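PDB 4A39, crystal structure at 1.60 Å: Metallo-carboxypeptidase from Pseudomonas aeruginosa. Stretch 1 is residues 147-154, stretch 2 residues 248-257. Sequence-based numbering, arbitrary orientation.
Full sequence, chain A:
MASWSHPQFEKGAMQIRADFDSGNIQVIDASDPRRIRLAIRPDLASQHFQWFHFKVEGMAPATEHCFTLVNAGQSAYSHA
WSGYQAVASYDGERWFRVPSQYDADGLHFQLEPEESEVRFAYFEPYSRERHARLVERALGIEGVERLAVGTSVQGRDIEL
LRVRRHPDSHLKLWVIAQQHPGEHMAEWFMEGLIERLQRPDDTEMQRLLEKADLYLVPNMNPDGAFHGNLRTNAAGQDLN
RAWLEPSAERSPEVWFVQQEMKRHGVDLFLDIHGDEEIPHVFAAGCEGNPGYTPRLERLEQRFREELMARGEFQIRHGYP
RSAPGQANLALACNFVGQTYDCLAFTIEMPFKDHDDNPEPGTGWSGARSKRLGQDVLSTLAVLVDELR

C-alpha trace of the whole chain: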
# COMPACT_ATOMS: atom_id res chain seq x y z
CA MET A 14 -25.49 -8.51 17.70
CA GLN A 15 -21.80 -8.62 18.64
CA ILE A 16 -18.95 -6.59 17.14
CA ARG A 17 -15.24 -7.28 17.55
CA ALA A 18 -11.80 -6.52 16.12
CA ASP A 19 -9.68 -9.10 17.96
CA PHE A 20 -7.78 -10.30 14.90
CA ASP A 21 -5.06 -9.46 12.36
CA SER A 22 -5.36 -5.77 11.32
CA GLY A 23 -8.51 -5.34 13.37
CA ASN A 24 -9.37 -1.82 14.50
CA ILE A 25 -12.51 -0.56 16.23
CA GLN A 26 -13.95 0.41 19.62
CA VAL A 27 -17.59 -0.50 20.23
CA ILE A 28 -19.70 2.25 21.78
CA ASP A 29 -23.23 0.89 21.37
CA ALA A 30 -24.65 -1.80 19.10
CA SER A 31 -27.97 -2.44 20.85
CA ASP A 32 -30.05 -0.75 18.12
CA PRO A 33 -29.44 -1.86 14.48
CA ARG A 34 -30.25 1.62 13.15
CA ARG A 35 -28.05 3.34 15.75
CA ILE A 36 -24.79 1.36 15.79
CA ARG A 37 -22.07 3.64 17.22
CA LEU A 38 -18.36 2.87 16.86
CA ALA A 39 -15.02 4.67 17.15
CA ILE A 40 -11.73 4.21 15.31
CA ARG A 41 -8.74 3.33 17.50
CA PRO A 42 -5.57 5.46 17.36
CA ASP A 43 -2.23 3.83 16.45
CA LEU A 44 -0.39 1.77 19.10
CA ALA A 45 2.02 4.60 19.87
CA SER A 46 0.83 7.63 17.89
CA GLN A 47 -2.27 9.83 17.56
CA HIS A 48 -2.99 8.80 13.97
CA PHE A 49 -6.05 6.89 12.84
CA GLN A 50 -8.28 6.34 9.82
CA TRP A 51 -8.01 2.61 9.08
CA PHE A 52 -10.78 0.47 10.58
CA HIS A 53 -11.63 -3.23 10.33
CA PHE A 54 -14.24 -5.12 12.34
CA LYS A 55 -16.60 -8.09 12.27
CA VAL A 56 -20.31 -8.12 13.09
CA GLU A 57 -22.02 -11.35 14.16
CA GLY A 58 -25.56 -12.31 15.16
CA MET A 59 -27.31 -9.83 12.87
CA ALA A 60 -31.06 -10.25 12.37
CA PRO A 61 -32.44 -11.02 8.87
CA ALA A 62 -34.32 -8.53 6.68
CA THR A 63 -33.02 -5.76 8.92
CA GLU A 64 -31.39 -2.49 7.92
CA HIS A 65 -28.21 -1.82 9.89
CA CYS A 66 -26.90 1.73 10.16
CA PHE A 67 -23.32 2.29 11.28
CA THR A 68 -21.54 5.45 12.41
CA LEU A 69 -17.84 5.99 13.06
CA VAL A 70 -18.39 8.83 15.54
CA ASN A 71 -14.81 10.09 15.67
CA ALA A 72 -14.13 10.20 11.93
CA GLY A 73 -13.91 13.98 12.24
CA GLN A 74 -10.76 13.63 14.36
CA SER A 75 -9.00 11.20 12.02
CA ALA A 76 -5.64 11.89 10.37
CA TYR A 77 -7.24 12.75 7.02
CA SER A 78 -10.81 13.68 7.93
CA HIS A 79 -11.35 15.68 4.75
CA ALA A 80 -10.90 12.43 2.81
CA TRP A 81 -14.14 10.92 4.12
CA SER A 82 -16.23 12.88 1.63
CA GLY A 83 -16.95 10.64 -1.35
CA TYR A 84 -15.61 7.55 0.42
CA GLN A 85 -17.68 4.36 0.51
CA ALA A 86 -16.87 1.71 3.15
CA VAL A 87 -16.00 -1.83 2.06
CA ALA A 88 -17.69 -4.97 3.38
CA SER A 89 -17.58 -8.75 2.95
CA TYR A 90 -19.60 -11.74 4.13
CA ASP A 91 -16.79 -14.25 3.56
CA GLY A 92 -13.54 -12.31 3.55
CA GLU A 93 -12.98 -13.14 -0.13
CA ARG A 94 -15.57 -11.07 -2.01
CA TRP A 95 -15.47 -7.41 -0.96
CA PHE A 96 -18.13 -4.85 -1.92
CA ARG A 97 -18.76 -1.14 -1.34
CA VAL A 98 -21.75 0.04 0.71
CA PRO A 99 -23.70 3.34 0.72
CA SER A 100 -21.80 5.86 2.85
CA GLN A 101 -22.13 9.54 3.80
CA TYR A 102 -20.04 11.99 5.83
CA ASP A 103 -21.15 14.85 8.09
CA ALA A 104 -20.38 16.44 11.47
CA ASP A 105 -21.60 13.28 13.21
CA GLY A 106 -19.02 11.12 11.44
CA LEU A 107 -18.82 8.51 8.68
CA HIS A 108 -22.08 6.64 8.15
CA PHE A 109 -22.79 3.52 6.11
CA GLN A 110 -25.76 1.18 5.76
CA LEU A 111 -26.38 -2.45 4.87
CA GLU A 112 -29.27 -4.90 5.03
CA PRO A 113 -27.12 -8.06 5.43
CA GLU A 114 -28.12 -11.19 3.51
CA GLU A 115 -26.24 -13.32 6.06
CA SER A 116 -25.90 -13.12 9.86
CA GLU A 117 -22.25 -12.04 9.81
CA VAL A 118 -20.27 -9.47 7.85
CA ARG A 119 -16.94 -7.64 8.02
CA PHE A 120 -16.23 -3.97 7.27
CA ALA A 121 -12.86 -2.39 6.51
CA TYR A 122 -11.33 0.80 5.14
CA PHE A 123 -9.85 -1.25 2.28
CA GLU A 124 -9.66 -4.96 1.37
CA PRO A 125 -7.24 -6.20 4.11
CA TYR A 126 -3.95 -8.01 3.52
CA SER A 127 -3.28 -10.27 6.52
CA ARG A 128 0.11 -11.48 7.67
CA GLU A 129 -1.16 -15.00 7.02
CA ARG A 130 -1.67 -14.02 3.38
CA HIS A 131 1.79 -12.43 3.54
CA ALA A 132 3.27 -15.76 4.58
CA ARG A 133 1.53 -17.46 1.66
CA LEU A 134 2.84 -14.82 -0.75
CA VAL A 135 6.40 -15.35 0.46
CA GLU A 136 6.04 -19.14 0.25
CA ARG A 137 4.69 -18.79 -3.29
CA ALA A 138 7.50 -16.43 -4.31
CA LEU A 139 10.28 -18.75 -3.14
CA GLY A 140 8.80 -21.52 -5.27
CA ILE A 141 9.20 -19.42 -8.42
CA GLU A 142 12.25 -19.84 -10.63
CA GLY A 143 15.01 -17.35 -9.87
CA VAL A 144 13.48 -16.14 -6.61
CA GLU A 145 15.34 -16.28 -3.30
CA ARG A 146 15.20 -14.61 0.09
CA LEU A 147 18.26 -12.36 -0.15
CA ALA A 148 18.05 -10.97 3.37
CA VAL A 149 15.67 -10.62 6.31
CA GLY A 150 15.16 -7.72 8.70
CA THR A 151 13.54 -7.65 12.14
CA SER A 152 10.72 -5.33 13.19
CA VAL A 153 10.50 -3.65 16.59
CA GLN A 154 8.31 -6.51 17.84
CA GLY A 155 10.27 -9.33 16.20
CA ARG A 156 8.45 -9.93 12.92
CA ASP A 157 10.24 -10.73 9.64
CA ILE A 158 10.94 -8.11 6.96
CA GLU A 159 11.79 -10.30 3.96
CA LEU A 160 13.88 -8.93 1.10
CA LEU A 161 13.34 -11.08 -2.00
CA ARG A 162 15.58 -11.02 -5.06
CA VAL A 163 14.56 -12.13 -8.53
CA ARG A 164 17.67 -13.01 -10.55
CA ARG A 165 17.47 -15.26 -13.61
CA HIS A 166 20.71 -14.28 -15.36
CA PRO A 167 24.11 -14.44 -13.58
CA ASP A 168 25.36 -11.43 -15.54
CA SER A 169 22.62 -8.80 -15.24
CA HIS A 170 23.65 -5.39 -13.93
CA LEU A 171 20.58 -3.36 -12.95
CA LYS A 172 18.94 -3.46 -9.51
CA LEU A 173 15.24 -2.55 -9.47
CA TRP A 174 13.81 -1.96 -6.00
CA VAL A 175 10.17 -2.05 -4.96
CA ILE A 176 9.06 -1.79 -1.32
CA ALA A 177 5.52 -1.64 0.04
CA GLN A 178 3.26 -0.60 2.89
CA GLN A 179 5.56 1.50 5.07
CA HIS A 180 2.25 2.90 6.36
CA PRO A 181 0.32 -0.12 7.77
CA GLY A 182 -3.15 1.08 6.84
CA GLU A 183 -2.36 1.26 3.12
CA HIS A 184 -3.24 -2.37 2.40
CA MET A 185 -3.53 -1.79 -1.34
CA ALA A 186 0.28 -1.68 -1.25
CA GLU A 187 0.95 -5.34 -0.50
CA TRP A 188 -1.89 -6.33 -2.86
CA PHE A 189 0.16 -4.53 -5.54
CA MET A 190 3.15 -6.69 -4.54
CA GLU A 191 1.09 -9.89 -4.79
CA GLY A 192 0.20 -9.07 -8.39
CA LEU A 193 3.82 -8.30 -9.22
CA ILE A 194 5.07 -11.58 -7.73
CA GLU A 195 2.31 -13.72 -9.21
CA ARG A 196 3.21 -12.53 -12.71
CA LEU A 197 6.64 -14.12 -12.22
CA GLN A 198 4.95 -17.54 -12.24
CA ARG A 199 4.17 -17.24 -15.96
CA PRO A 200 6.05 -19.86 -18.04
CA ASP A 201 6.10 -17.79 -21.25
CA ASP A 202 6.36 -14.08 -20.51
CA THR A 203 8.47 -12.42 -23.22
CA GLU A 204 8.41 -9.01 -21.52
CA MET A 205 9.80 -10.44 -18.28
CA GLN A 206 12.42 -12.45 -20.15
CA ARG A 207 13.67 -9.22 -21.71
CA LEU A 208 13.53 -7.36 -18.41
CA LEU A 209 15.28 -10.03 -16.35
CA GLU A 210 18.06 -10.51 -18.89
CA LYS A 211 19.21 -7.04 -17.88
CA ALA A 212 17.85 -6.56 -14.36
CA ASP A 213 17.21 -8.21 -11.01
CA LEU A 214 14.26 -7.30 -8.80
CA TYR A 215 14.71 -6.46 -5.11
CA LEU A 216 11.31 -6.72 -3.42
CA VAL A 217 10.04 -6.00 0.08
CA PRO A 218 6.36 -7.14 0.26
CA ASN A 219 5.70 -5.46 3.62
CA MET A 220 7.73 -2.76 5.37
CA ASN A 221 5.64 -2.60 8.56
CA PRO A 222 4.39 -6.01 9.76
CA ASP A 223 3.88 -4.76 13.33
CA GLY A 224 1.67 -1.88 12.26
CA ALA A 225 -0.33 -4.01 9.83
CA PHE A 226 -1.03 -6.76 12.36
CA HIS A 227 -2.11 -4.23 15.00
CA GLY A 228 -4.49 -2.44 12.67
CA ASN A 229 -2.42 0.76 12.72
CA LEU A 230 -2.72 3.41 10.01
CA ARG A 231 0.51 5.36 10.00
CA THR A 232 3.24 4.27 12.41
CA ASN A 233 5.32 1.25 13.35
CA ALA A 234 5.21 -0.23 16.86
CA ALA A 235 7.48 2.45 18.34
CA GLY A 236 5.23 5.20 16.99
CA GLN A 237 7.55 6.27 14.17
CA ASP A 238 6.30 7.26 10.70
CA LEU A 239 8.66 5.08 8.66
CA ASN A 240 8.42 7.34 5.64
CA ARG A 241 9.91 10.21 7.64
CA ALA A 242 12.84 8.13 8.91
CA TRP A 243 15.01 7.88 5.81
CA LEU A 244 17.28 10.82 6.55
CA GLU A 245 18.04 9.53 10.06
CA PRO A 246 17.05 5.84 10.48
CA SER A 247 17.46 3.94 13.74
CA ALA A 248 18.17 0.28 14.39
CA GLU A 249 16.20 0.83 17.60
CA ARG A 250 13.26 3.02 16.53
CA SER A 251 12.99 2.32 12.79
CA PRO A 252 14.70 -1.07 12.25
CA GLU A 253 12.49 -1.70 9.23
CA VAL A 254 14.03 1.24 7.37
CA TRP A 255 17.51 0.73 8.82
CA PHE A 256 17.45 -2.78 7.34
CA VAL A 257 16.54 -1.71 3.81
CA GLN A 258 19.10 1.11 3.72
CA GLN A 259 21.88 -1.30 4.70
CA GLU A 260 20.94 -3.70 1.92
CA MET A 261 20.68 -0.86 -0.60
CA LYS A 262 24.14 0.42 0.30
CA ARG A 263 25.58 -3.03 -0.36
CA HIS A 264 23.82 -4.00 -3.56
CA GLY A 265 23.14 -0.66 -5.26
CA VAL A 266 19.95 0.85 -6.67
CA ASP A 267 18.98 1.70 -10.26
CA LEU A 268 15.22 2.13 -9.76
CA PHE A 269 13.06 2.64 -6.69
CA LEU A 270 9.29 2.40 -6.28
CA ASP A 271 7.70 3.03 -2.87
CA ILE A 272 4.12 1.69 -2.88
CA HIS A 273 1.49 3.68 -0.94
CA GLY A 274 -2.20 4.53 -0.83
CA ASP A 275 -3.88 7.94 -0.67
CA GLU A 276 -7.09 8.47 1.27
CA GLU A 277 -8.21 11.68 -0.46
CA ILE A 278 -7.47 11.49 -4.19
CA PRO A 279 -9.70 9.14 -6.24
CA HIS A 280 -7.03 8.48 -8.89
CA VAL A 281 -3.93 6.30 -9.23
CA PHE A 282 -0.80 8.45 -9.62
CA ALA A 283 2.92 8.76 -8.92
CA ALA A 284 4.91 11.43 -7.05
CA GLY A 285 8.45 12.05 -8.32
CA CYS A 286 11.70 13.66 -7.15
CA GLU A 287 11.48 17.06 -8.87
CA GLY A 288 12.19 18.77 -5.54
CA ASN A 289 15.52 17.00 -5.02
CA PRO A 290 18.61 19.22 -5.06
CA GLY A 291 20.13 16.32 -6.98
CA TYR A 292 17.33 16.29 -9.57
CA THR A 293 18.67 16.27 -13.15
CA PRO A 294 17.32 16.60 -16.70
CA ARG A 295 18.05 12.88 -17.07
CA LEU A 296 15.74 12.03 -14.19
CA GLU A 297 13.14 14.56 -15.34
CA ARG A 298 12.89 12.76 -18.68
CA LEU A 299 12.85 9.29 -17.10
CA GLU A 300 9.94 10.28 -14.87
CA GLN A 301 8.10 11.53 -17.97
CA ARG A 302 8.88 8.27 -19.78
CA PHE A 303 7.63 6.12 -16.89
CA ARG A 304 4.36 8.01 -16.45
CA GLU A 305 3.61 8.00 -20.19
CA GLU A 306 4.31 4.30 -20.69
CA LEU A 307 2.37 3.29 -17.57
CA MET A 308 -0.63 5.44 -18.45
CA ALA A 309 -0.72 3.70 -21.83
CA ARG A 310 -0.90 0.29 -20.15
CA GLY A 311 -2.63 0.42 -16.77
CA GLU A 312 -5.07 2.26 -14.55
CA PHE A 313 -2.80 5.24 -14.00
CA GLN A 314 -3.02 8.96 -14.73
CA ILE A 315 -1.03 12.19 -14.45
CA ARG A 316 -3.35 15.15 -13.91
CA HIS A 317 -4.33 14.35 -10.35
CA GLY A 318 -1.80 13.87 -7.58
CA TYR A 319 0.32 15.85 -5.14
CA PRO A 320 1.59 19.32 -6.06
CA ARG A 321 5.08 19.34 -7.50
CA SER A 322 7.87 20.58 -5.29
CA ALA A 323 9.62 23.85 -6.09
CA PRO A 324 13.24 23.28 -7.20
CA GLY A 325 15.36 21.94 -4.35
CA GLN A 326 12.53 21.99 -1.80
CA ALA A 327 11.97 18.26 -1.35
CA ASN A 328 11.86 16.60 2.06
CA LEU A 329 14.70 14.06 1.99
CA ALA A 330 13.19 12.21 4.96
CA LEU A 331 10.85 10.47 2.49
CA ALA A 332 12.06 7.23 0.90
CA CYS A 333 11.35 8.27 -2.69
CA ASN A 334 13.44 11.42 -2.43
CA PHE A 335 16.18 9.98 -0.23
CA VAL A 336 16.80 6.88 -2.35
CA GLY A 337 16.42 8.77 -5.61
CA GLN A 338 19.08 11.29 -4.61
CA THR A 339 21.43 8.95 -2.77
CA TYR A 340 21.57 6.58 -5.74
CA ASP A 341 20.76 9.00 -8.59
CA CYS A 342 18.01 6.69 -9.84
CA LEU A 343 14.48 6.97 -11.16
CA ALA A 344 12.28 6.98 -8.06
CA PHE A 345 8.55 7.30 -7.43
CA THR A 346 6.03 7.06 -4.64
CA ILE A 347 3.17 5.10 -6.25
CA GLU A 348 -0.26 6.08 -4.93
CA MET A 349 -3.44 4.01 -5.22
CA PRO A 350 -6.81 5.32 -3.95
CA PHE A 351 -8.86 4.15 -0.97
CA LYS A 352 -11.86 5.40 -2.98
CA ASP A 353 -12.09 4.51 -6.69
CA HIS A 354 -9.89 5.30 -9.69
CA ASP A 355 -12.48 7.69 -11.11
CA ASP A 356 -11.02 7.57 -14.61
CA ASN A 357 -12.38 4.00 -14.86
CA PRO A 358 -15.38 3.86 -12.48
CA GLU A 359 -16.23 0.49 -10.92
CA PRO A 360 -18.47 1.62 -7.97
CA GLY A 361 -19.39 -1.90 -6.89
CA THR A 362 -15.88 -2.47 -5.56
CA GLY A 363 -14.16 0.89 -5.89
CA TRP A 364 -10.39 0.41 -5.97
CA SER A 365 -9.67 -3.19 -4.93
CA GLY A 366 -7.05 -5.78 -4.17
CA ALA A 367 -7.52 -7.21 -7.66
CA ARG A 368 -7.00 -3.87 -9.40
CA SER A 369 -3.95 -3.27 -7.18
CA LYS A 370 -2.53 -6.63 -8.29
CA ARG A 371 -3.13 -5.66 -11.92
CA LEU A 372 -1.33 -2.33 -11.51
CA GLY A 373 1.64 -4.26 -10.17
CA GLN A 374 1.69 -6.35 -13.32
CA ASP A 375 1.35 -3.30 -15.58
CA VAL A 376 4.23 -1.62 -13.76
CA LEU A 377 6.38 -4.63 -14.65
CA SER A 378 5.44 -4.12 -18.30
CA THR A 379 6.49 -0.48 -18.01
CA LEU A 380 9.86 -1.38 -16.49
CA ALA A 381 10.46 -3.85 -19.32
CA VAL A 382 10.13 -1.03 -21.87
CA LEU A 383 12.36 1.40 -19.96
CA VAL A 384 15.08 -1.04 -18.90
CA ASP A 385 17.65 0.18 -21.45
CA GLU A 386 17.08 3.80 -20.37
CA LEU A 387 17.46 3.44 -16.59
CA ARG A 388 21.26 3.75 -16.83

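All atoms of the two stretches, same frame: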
# COMPACT_ATOMS: atom_id res chain seq x y z
N LEU A 147 16.93 -12.94 -0.23
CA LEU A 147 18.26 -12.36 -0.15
C LEU A 147 18.68 -12.01 1.27
O LEU A 147 19.80 -12.31 1.69
CB LEU A 147 18.35 -11.10 -1.01
CG LEU A 147 19.72 -10.43 -1.05
CD1 LEU A 147 20.75 -11.40 -1.59
CD2 LEU A 147 19.66 -9.18 -1.91
N ALA A 148 17.78 -11.38 2.00
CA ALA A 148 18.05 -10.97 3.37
C ALA A 148 16.75 -10.89 4.16
O ALA A 148 15.67 -10.98 3.58
CB ALA A 148 18.74 -9.61 3.38
N VAL A 149 16.86 -10.72 5.47
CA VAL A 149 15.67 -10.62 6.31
C VAL A 149 15.93 -9.66 7.46
O VAL A 149 16.94 -9.77 8.17
CB VAL A 149 15.25 -12.02 6.86
CG1 VAL A 149 16.32 -12.59 7.77
CG2 VAL A 149 13.92 -11.91 7.58
N GLY A 150 15.03 -8.69 7.63
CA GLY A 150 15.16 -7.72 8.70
C GLY A 150 14.25 -8.09 9.86
O GLY A 150 13.44 -9.02 9.75
N THR A 151 14.35 -7.37 10.97
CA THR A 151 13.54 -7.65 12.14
C THR A 151 12.84 -6.39 12.63
O THR A 151 13.48 -5.38 12.92
CB THR A 151 14.40 -8.24 13.26
OG1 THR A 151 15.05 -9.42 12.79
CG2 THR A 151 13.55 -8.59 14.47
N SER A 152 11.52 -6.46 12.73
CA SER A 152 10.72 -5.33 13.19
C SER A 152 10.91 -5.10 14.69
O SER A 152 11.49 -5.93 15.39
CB SER A 152 9.24 -5.57 12.90
OG SER A 152 8.74 -6.59 13.75
N VAL A 153 10.40 -3.98 15.17
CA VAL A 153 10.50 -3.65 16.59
C VAL A 153 10.00 -4.80 17.47
O VAL A 153 10.62 -5.13 18.49
CB VAL A 153 9.70 -2.38 16.91
CG1 VAL A 153 9.64 -2.17 18.42
CG2 VAL A 153 10.35 -1.18 16.23
N GLN A 154 8.89 -5.42 17.06
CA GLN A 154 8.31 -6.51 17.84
C GLN A 154 8.73 -7.92 17.41
O GLN A 154 8.09 -8.90 17.80
CB GLN A 154 6.79 -6.39 17.84
CG GLN A 154 6.30 -5.04 18.38
CD GLN A 154 4.80 -5.02 18.59
OE1 GLN A 154 4.05 -5.50 17.75
NE2 GLN A 154 4.37 -4.46 19.72
N ALA A 248 18.29 1.72 14.24
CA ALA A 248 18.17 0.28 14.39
C ALA A 248 17.23 -0.02 15.55
O ALA A 248 16.66 -1.11 15.63
CB ALA A 248 19.55 -0.33 14.66
N GLU A 249 17.06 0.97 16.42
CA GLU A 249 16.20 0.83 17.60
C GLU A 249 14.76 1.27 17.37
O GLU A 249 13.82 0.55 17.71
CB GLU A 249 16.80 1.62 18.76
CG GLU A 249 15.98 1.56 20.05
CD GLU A 249 16.65 2.30 21.20
OE1 GLU A 249 17.70 2.94 20.98
OE2 GLU A 249 16.13 2.24 22.34
N ARG A 250 14.58 2.45 16.77
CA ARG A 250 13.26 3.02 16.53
C ARG A 250 12.65 2.71 15.16
O ARG A 250 11.43 2.57 15.04
CB ARG A 250 13.31 4.53 16.74
CG ARG A 250 11.97 5.23 16.66
CD ARG A 250 12.11 6.73 16.84
NE ARG A 250 10.82 7.42 16.79
CZ ARG A 250 9.86 7.29 17.70
NH1 ARG A 250 10.04 6.51 18.75
NH2 ARG A 250 8.71 7.95 17.55
N SER A 251 13.49 2.61 14.13
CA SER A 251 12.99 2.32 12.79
C SER A 251 13.81 1.22 12.12
O SER A 251 14.30 1.39 11.00
CB SER A 251 13.02 3.59 11.93
OG SER A 251 14.24 4.30 12.07
N PRO A 252 13.93 0.06 12.79
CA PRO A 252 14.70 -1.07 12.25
C PRO A 252 14.29 -1.51 10.85
O PRO A 252 15.10 -2.01 10.08
CB PRO A 252 14.48 -2.16 13.30
CG PRO A 252 13.11 -1.83 13.85
CD PRO A 252 13.19 -0.34 13.99
N GLU A 253 13.01 -1.33 10.54
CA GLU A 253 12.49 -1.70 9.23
C GLU A 253 13.19 -0.92 8.12
O GLU A 253 13.57 -1.47 7.09
CB GLU A 253 10.98 -1.45 9.18
CG GLU A 253 10.19 -2.26 10.20
CD GLU A 253 9.99 -1.56 11.54
OE1 GLU A 253 10.59 -0.48 11.78
OE2 GLU A 253 9.23 -2.10 12.37
N VAL A 254 13.37 0.38 8.35
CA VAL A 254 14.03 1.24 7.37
C VAL A 254 15.54 1.08 7.43
O VAL A 254 16.22 1.09 6.39
CB VAL A 254 13.63 2.72 7.60
CG1 VAL A 254 14.51 3.64 6.76
CG2 VAL A 254 12.16 2.91 7.23
N TRP A 255 16.08 0.92 8.63
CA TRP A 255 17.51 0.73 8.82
C TRP A 255 17.98 -0.49 8.02
O TRP A 255 19.04 -0.46 7.38
CB TRP A 255 17.82 0.54 10.31
CG TRP A 255 19.26 0.29 10.61
CD1 TRP A 255 19.91 -0.91 10.60
CD2 TRP A 255 20.25 1.27 10.94
NE1 TRP A 255 21.24 -0.74 10.90
CE2 TRP A 255 21.47 0.60 11.12
CE3 TRP A 255 20.21 2.66 11.11
CZ2 TRP A 255 22.66 1.27 11.45
CZ3 TRP A 255 21.38 3.33 11.44
CH2 TRP A 255 22.59 2.63 11.61
N PHE A 256 17.18 -1.54 8.05
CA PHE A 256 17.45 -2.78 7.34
C PHE A 256 17.57 -2.55 5.84
O PHE A 256 18.56 -2.92 5.22
CB PHE A 256 16.34 -3.80 7.62
CG PHE A 256 16.31 -4.96 6.66
CD1 PHE A 256 17.40 -5.82 6.56
CD2 PHE A 256 15.19 -5.21 5.88
CE1 PHE A 256 17.37 -6.91 5.68
CE2 PHE A 256 15.14 -6.29 5.01
CZ PHE A 256 16.24 -7.14 4.91
N VAL A 257 16.54 -1.95 5.25
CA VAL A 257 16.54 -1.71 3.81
C VAL A 257 17.70 -0.84 3.36
O VAL A 257 18.34 -1.14 2.34
CB VAL A 257 15.21 -1.09 3.35
CG1 VAL A 257 15.25 -0.81 1.85
CG2 VAL A 257 14.07 -2.05 3.67

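Residues 147-151 form the end of a β-strand, and residues 252-257 open an α-helix that continues beyond the stretch. The two axes approach to 7.6 Å and run nearly antiparallel, with 155° between their N-to-C directions. Two pairs of CA atoms mark the register: those of Gly150 and Phe256 lie 5.6 Å apart, and those of Ser152 and Glu253 5.7 Å. Ser251 occupies the N-cap position, although its side chain makes no capping bond. The first helical turn is held by backbone hydrogen bonds, from Trp255 N to Ser251 O (3.0 Å) and from Phe256 N to Pro252 O (2.9 Å). Proline suits the first turn, where its lack of an amide hydrogen costs no helical bond.

No hydrogen bond links the stretches; they meet by van der Waals packing. Phe256, with chi1 in the t well, lays its ring against the strand backbone and has the largest covered area of any residue in the contact. Gly150 CA sits 3.5 Å from the ring centroid and only 9° off the normal, a CH-pi contact over the face. Glycine is what permits this closeness: an ideal CB on Gly150 would point toward the helix and fall 2.5 Å from Phe256 CG, a clash. Ala148 meets the ring edge, its CB 3.8 Å from Phe256 CE1, a small apolar group that fits beside the aromatic ring.

At the strand's end and in the loop beyond, Pro252 offers the apolar surface. Its CB lies 3.4 Å from Thr151 O, while Val153 CG2 packs 3.7 Å from Pro252 CD, joining two compact hydrocarbon groups. Thr151 itself directs its CB away, so its contribution here comes from the backbone. Glu253 starts out sideways, but its end comes nearer, bringing OE2 to 3.5 Å from Ser152 CB and 3.6 Å from Val153 N. These are contacts without hydrogen bonds; Glu253 OE1 is hydrogen-bonded elsewhere in the structure.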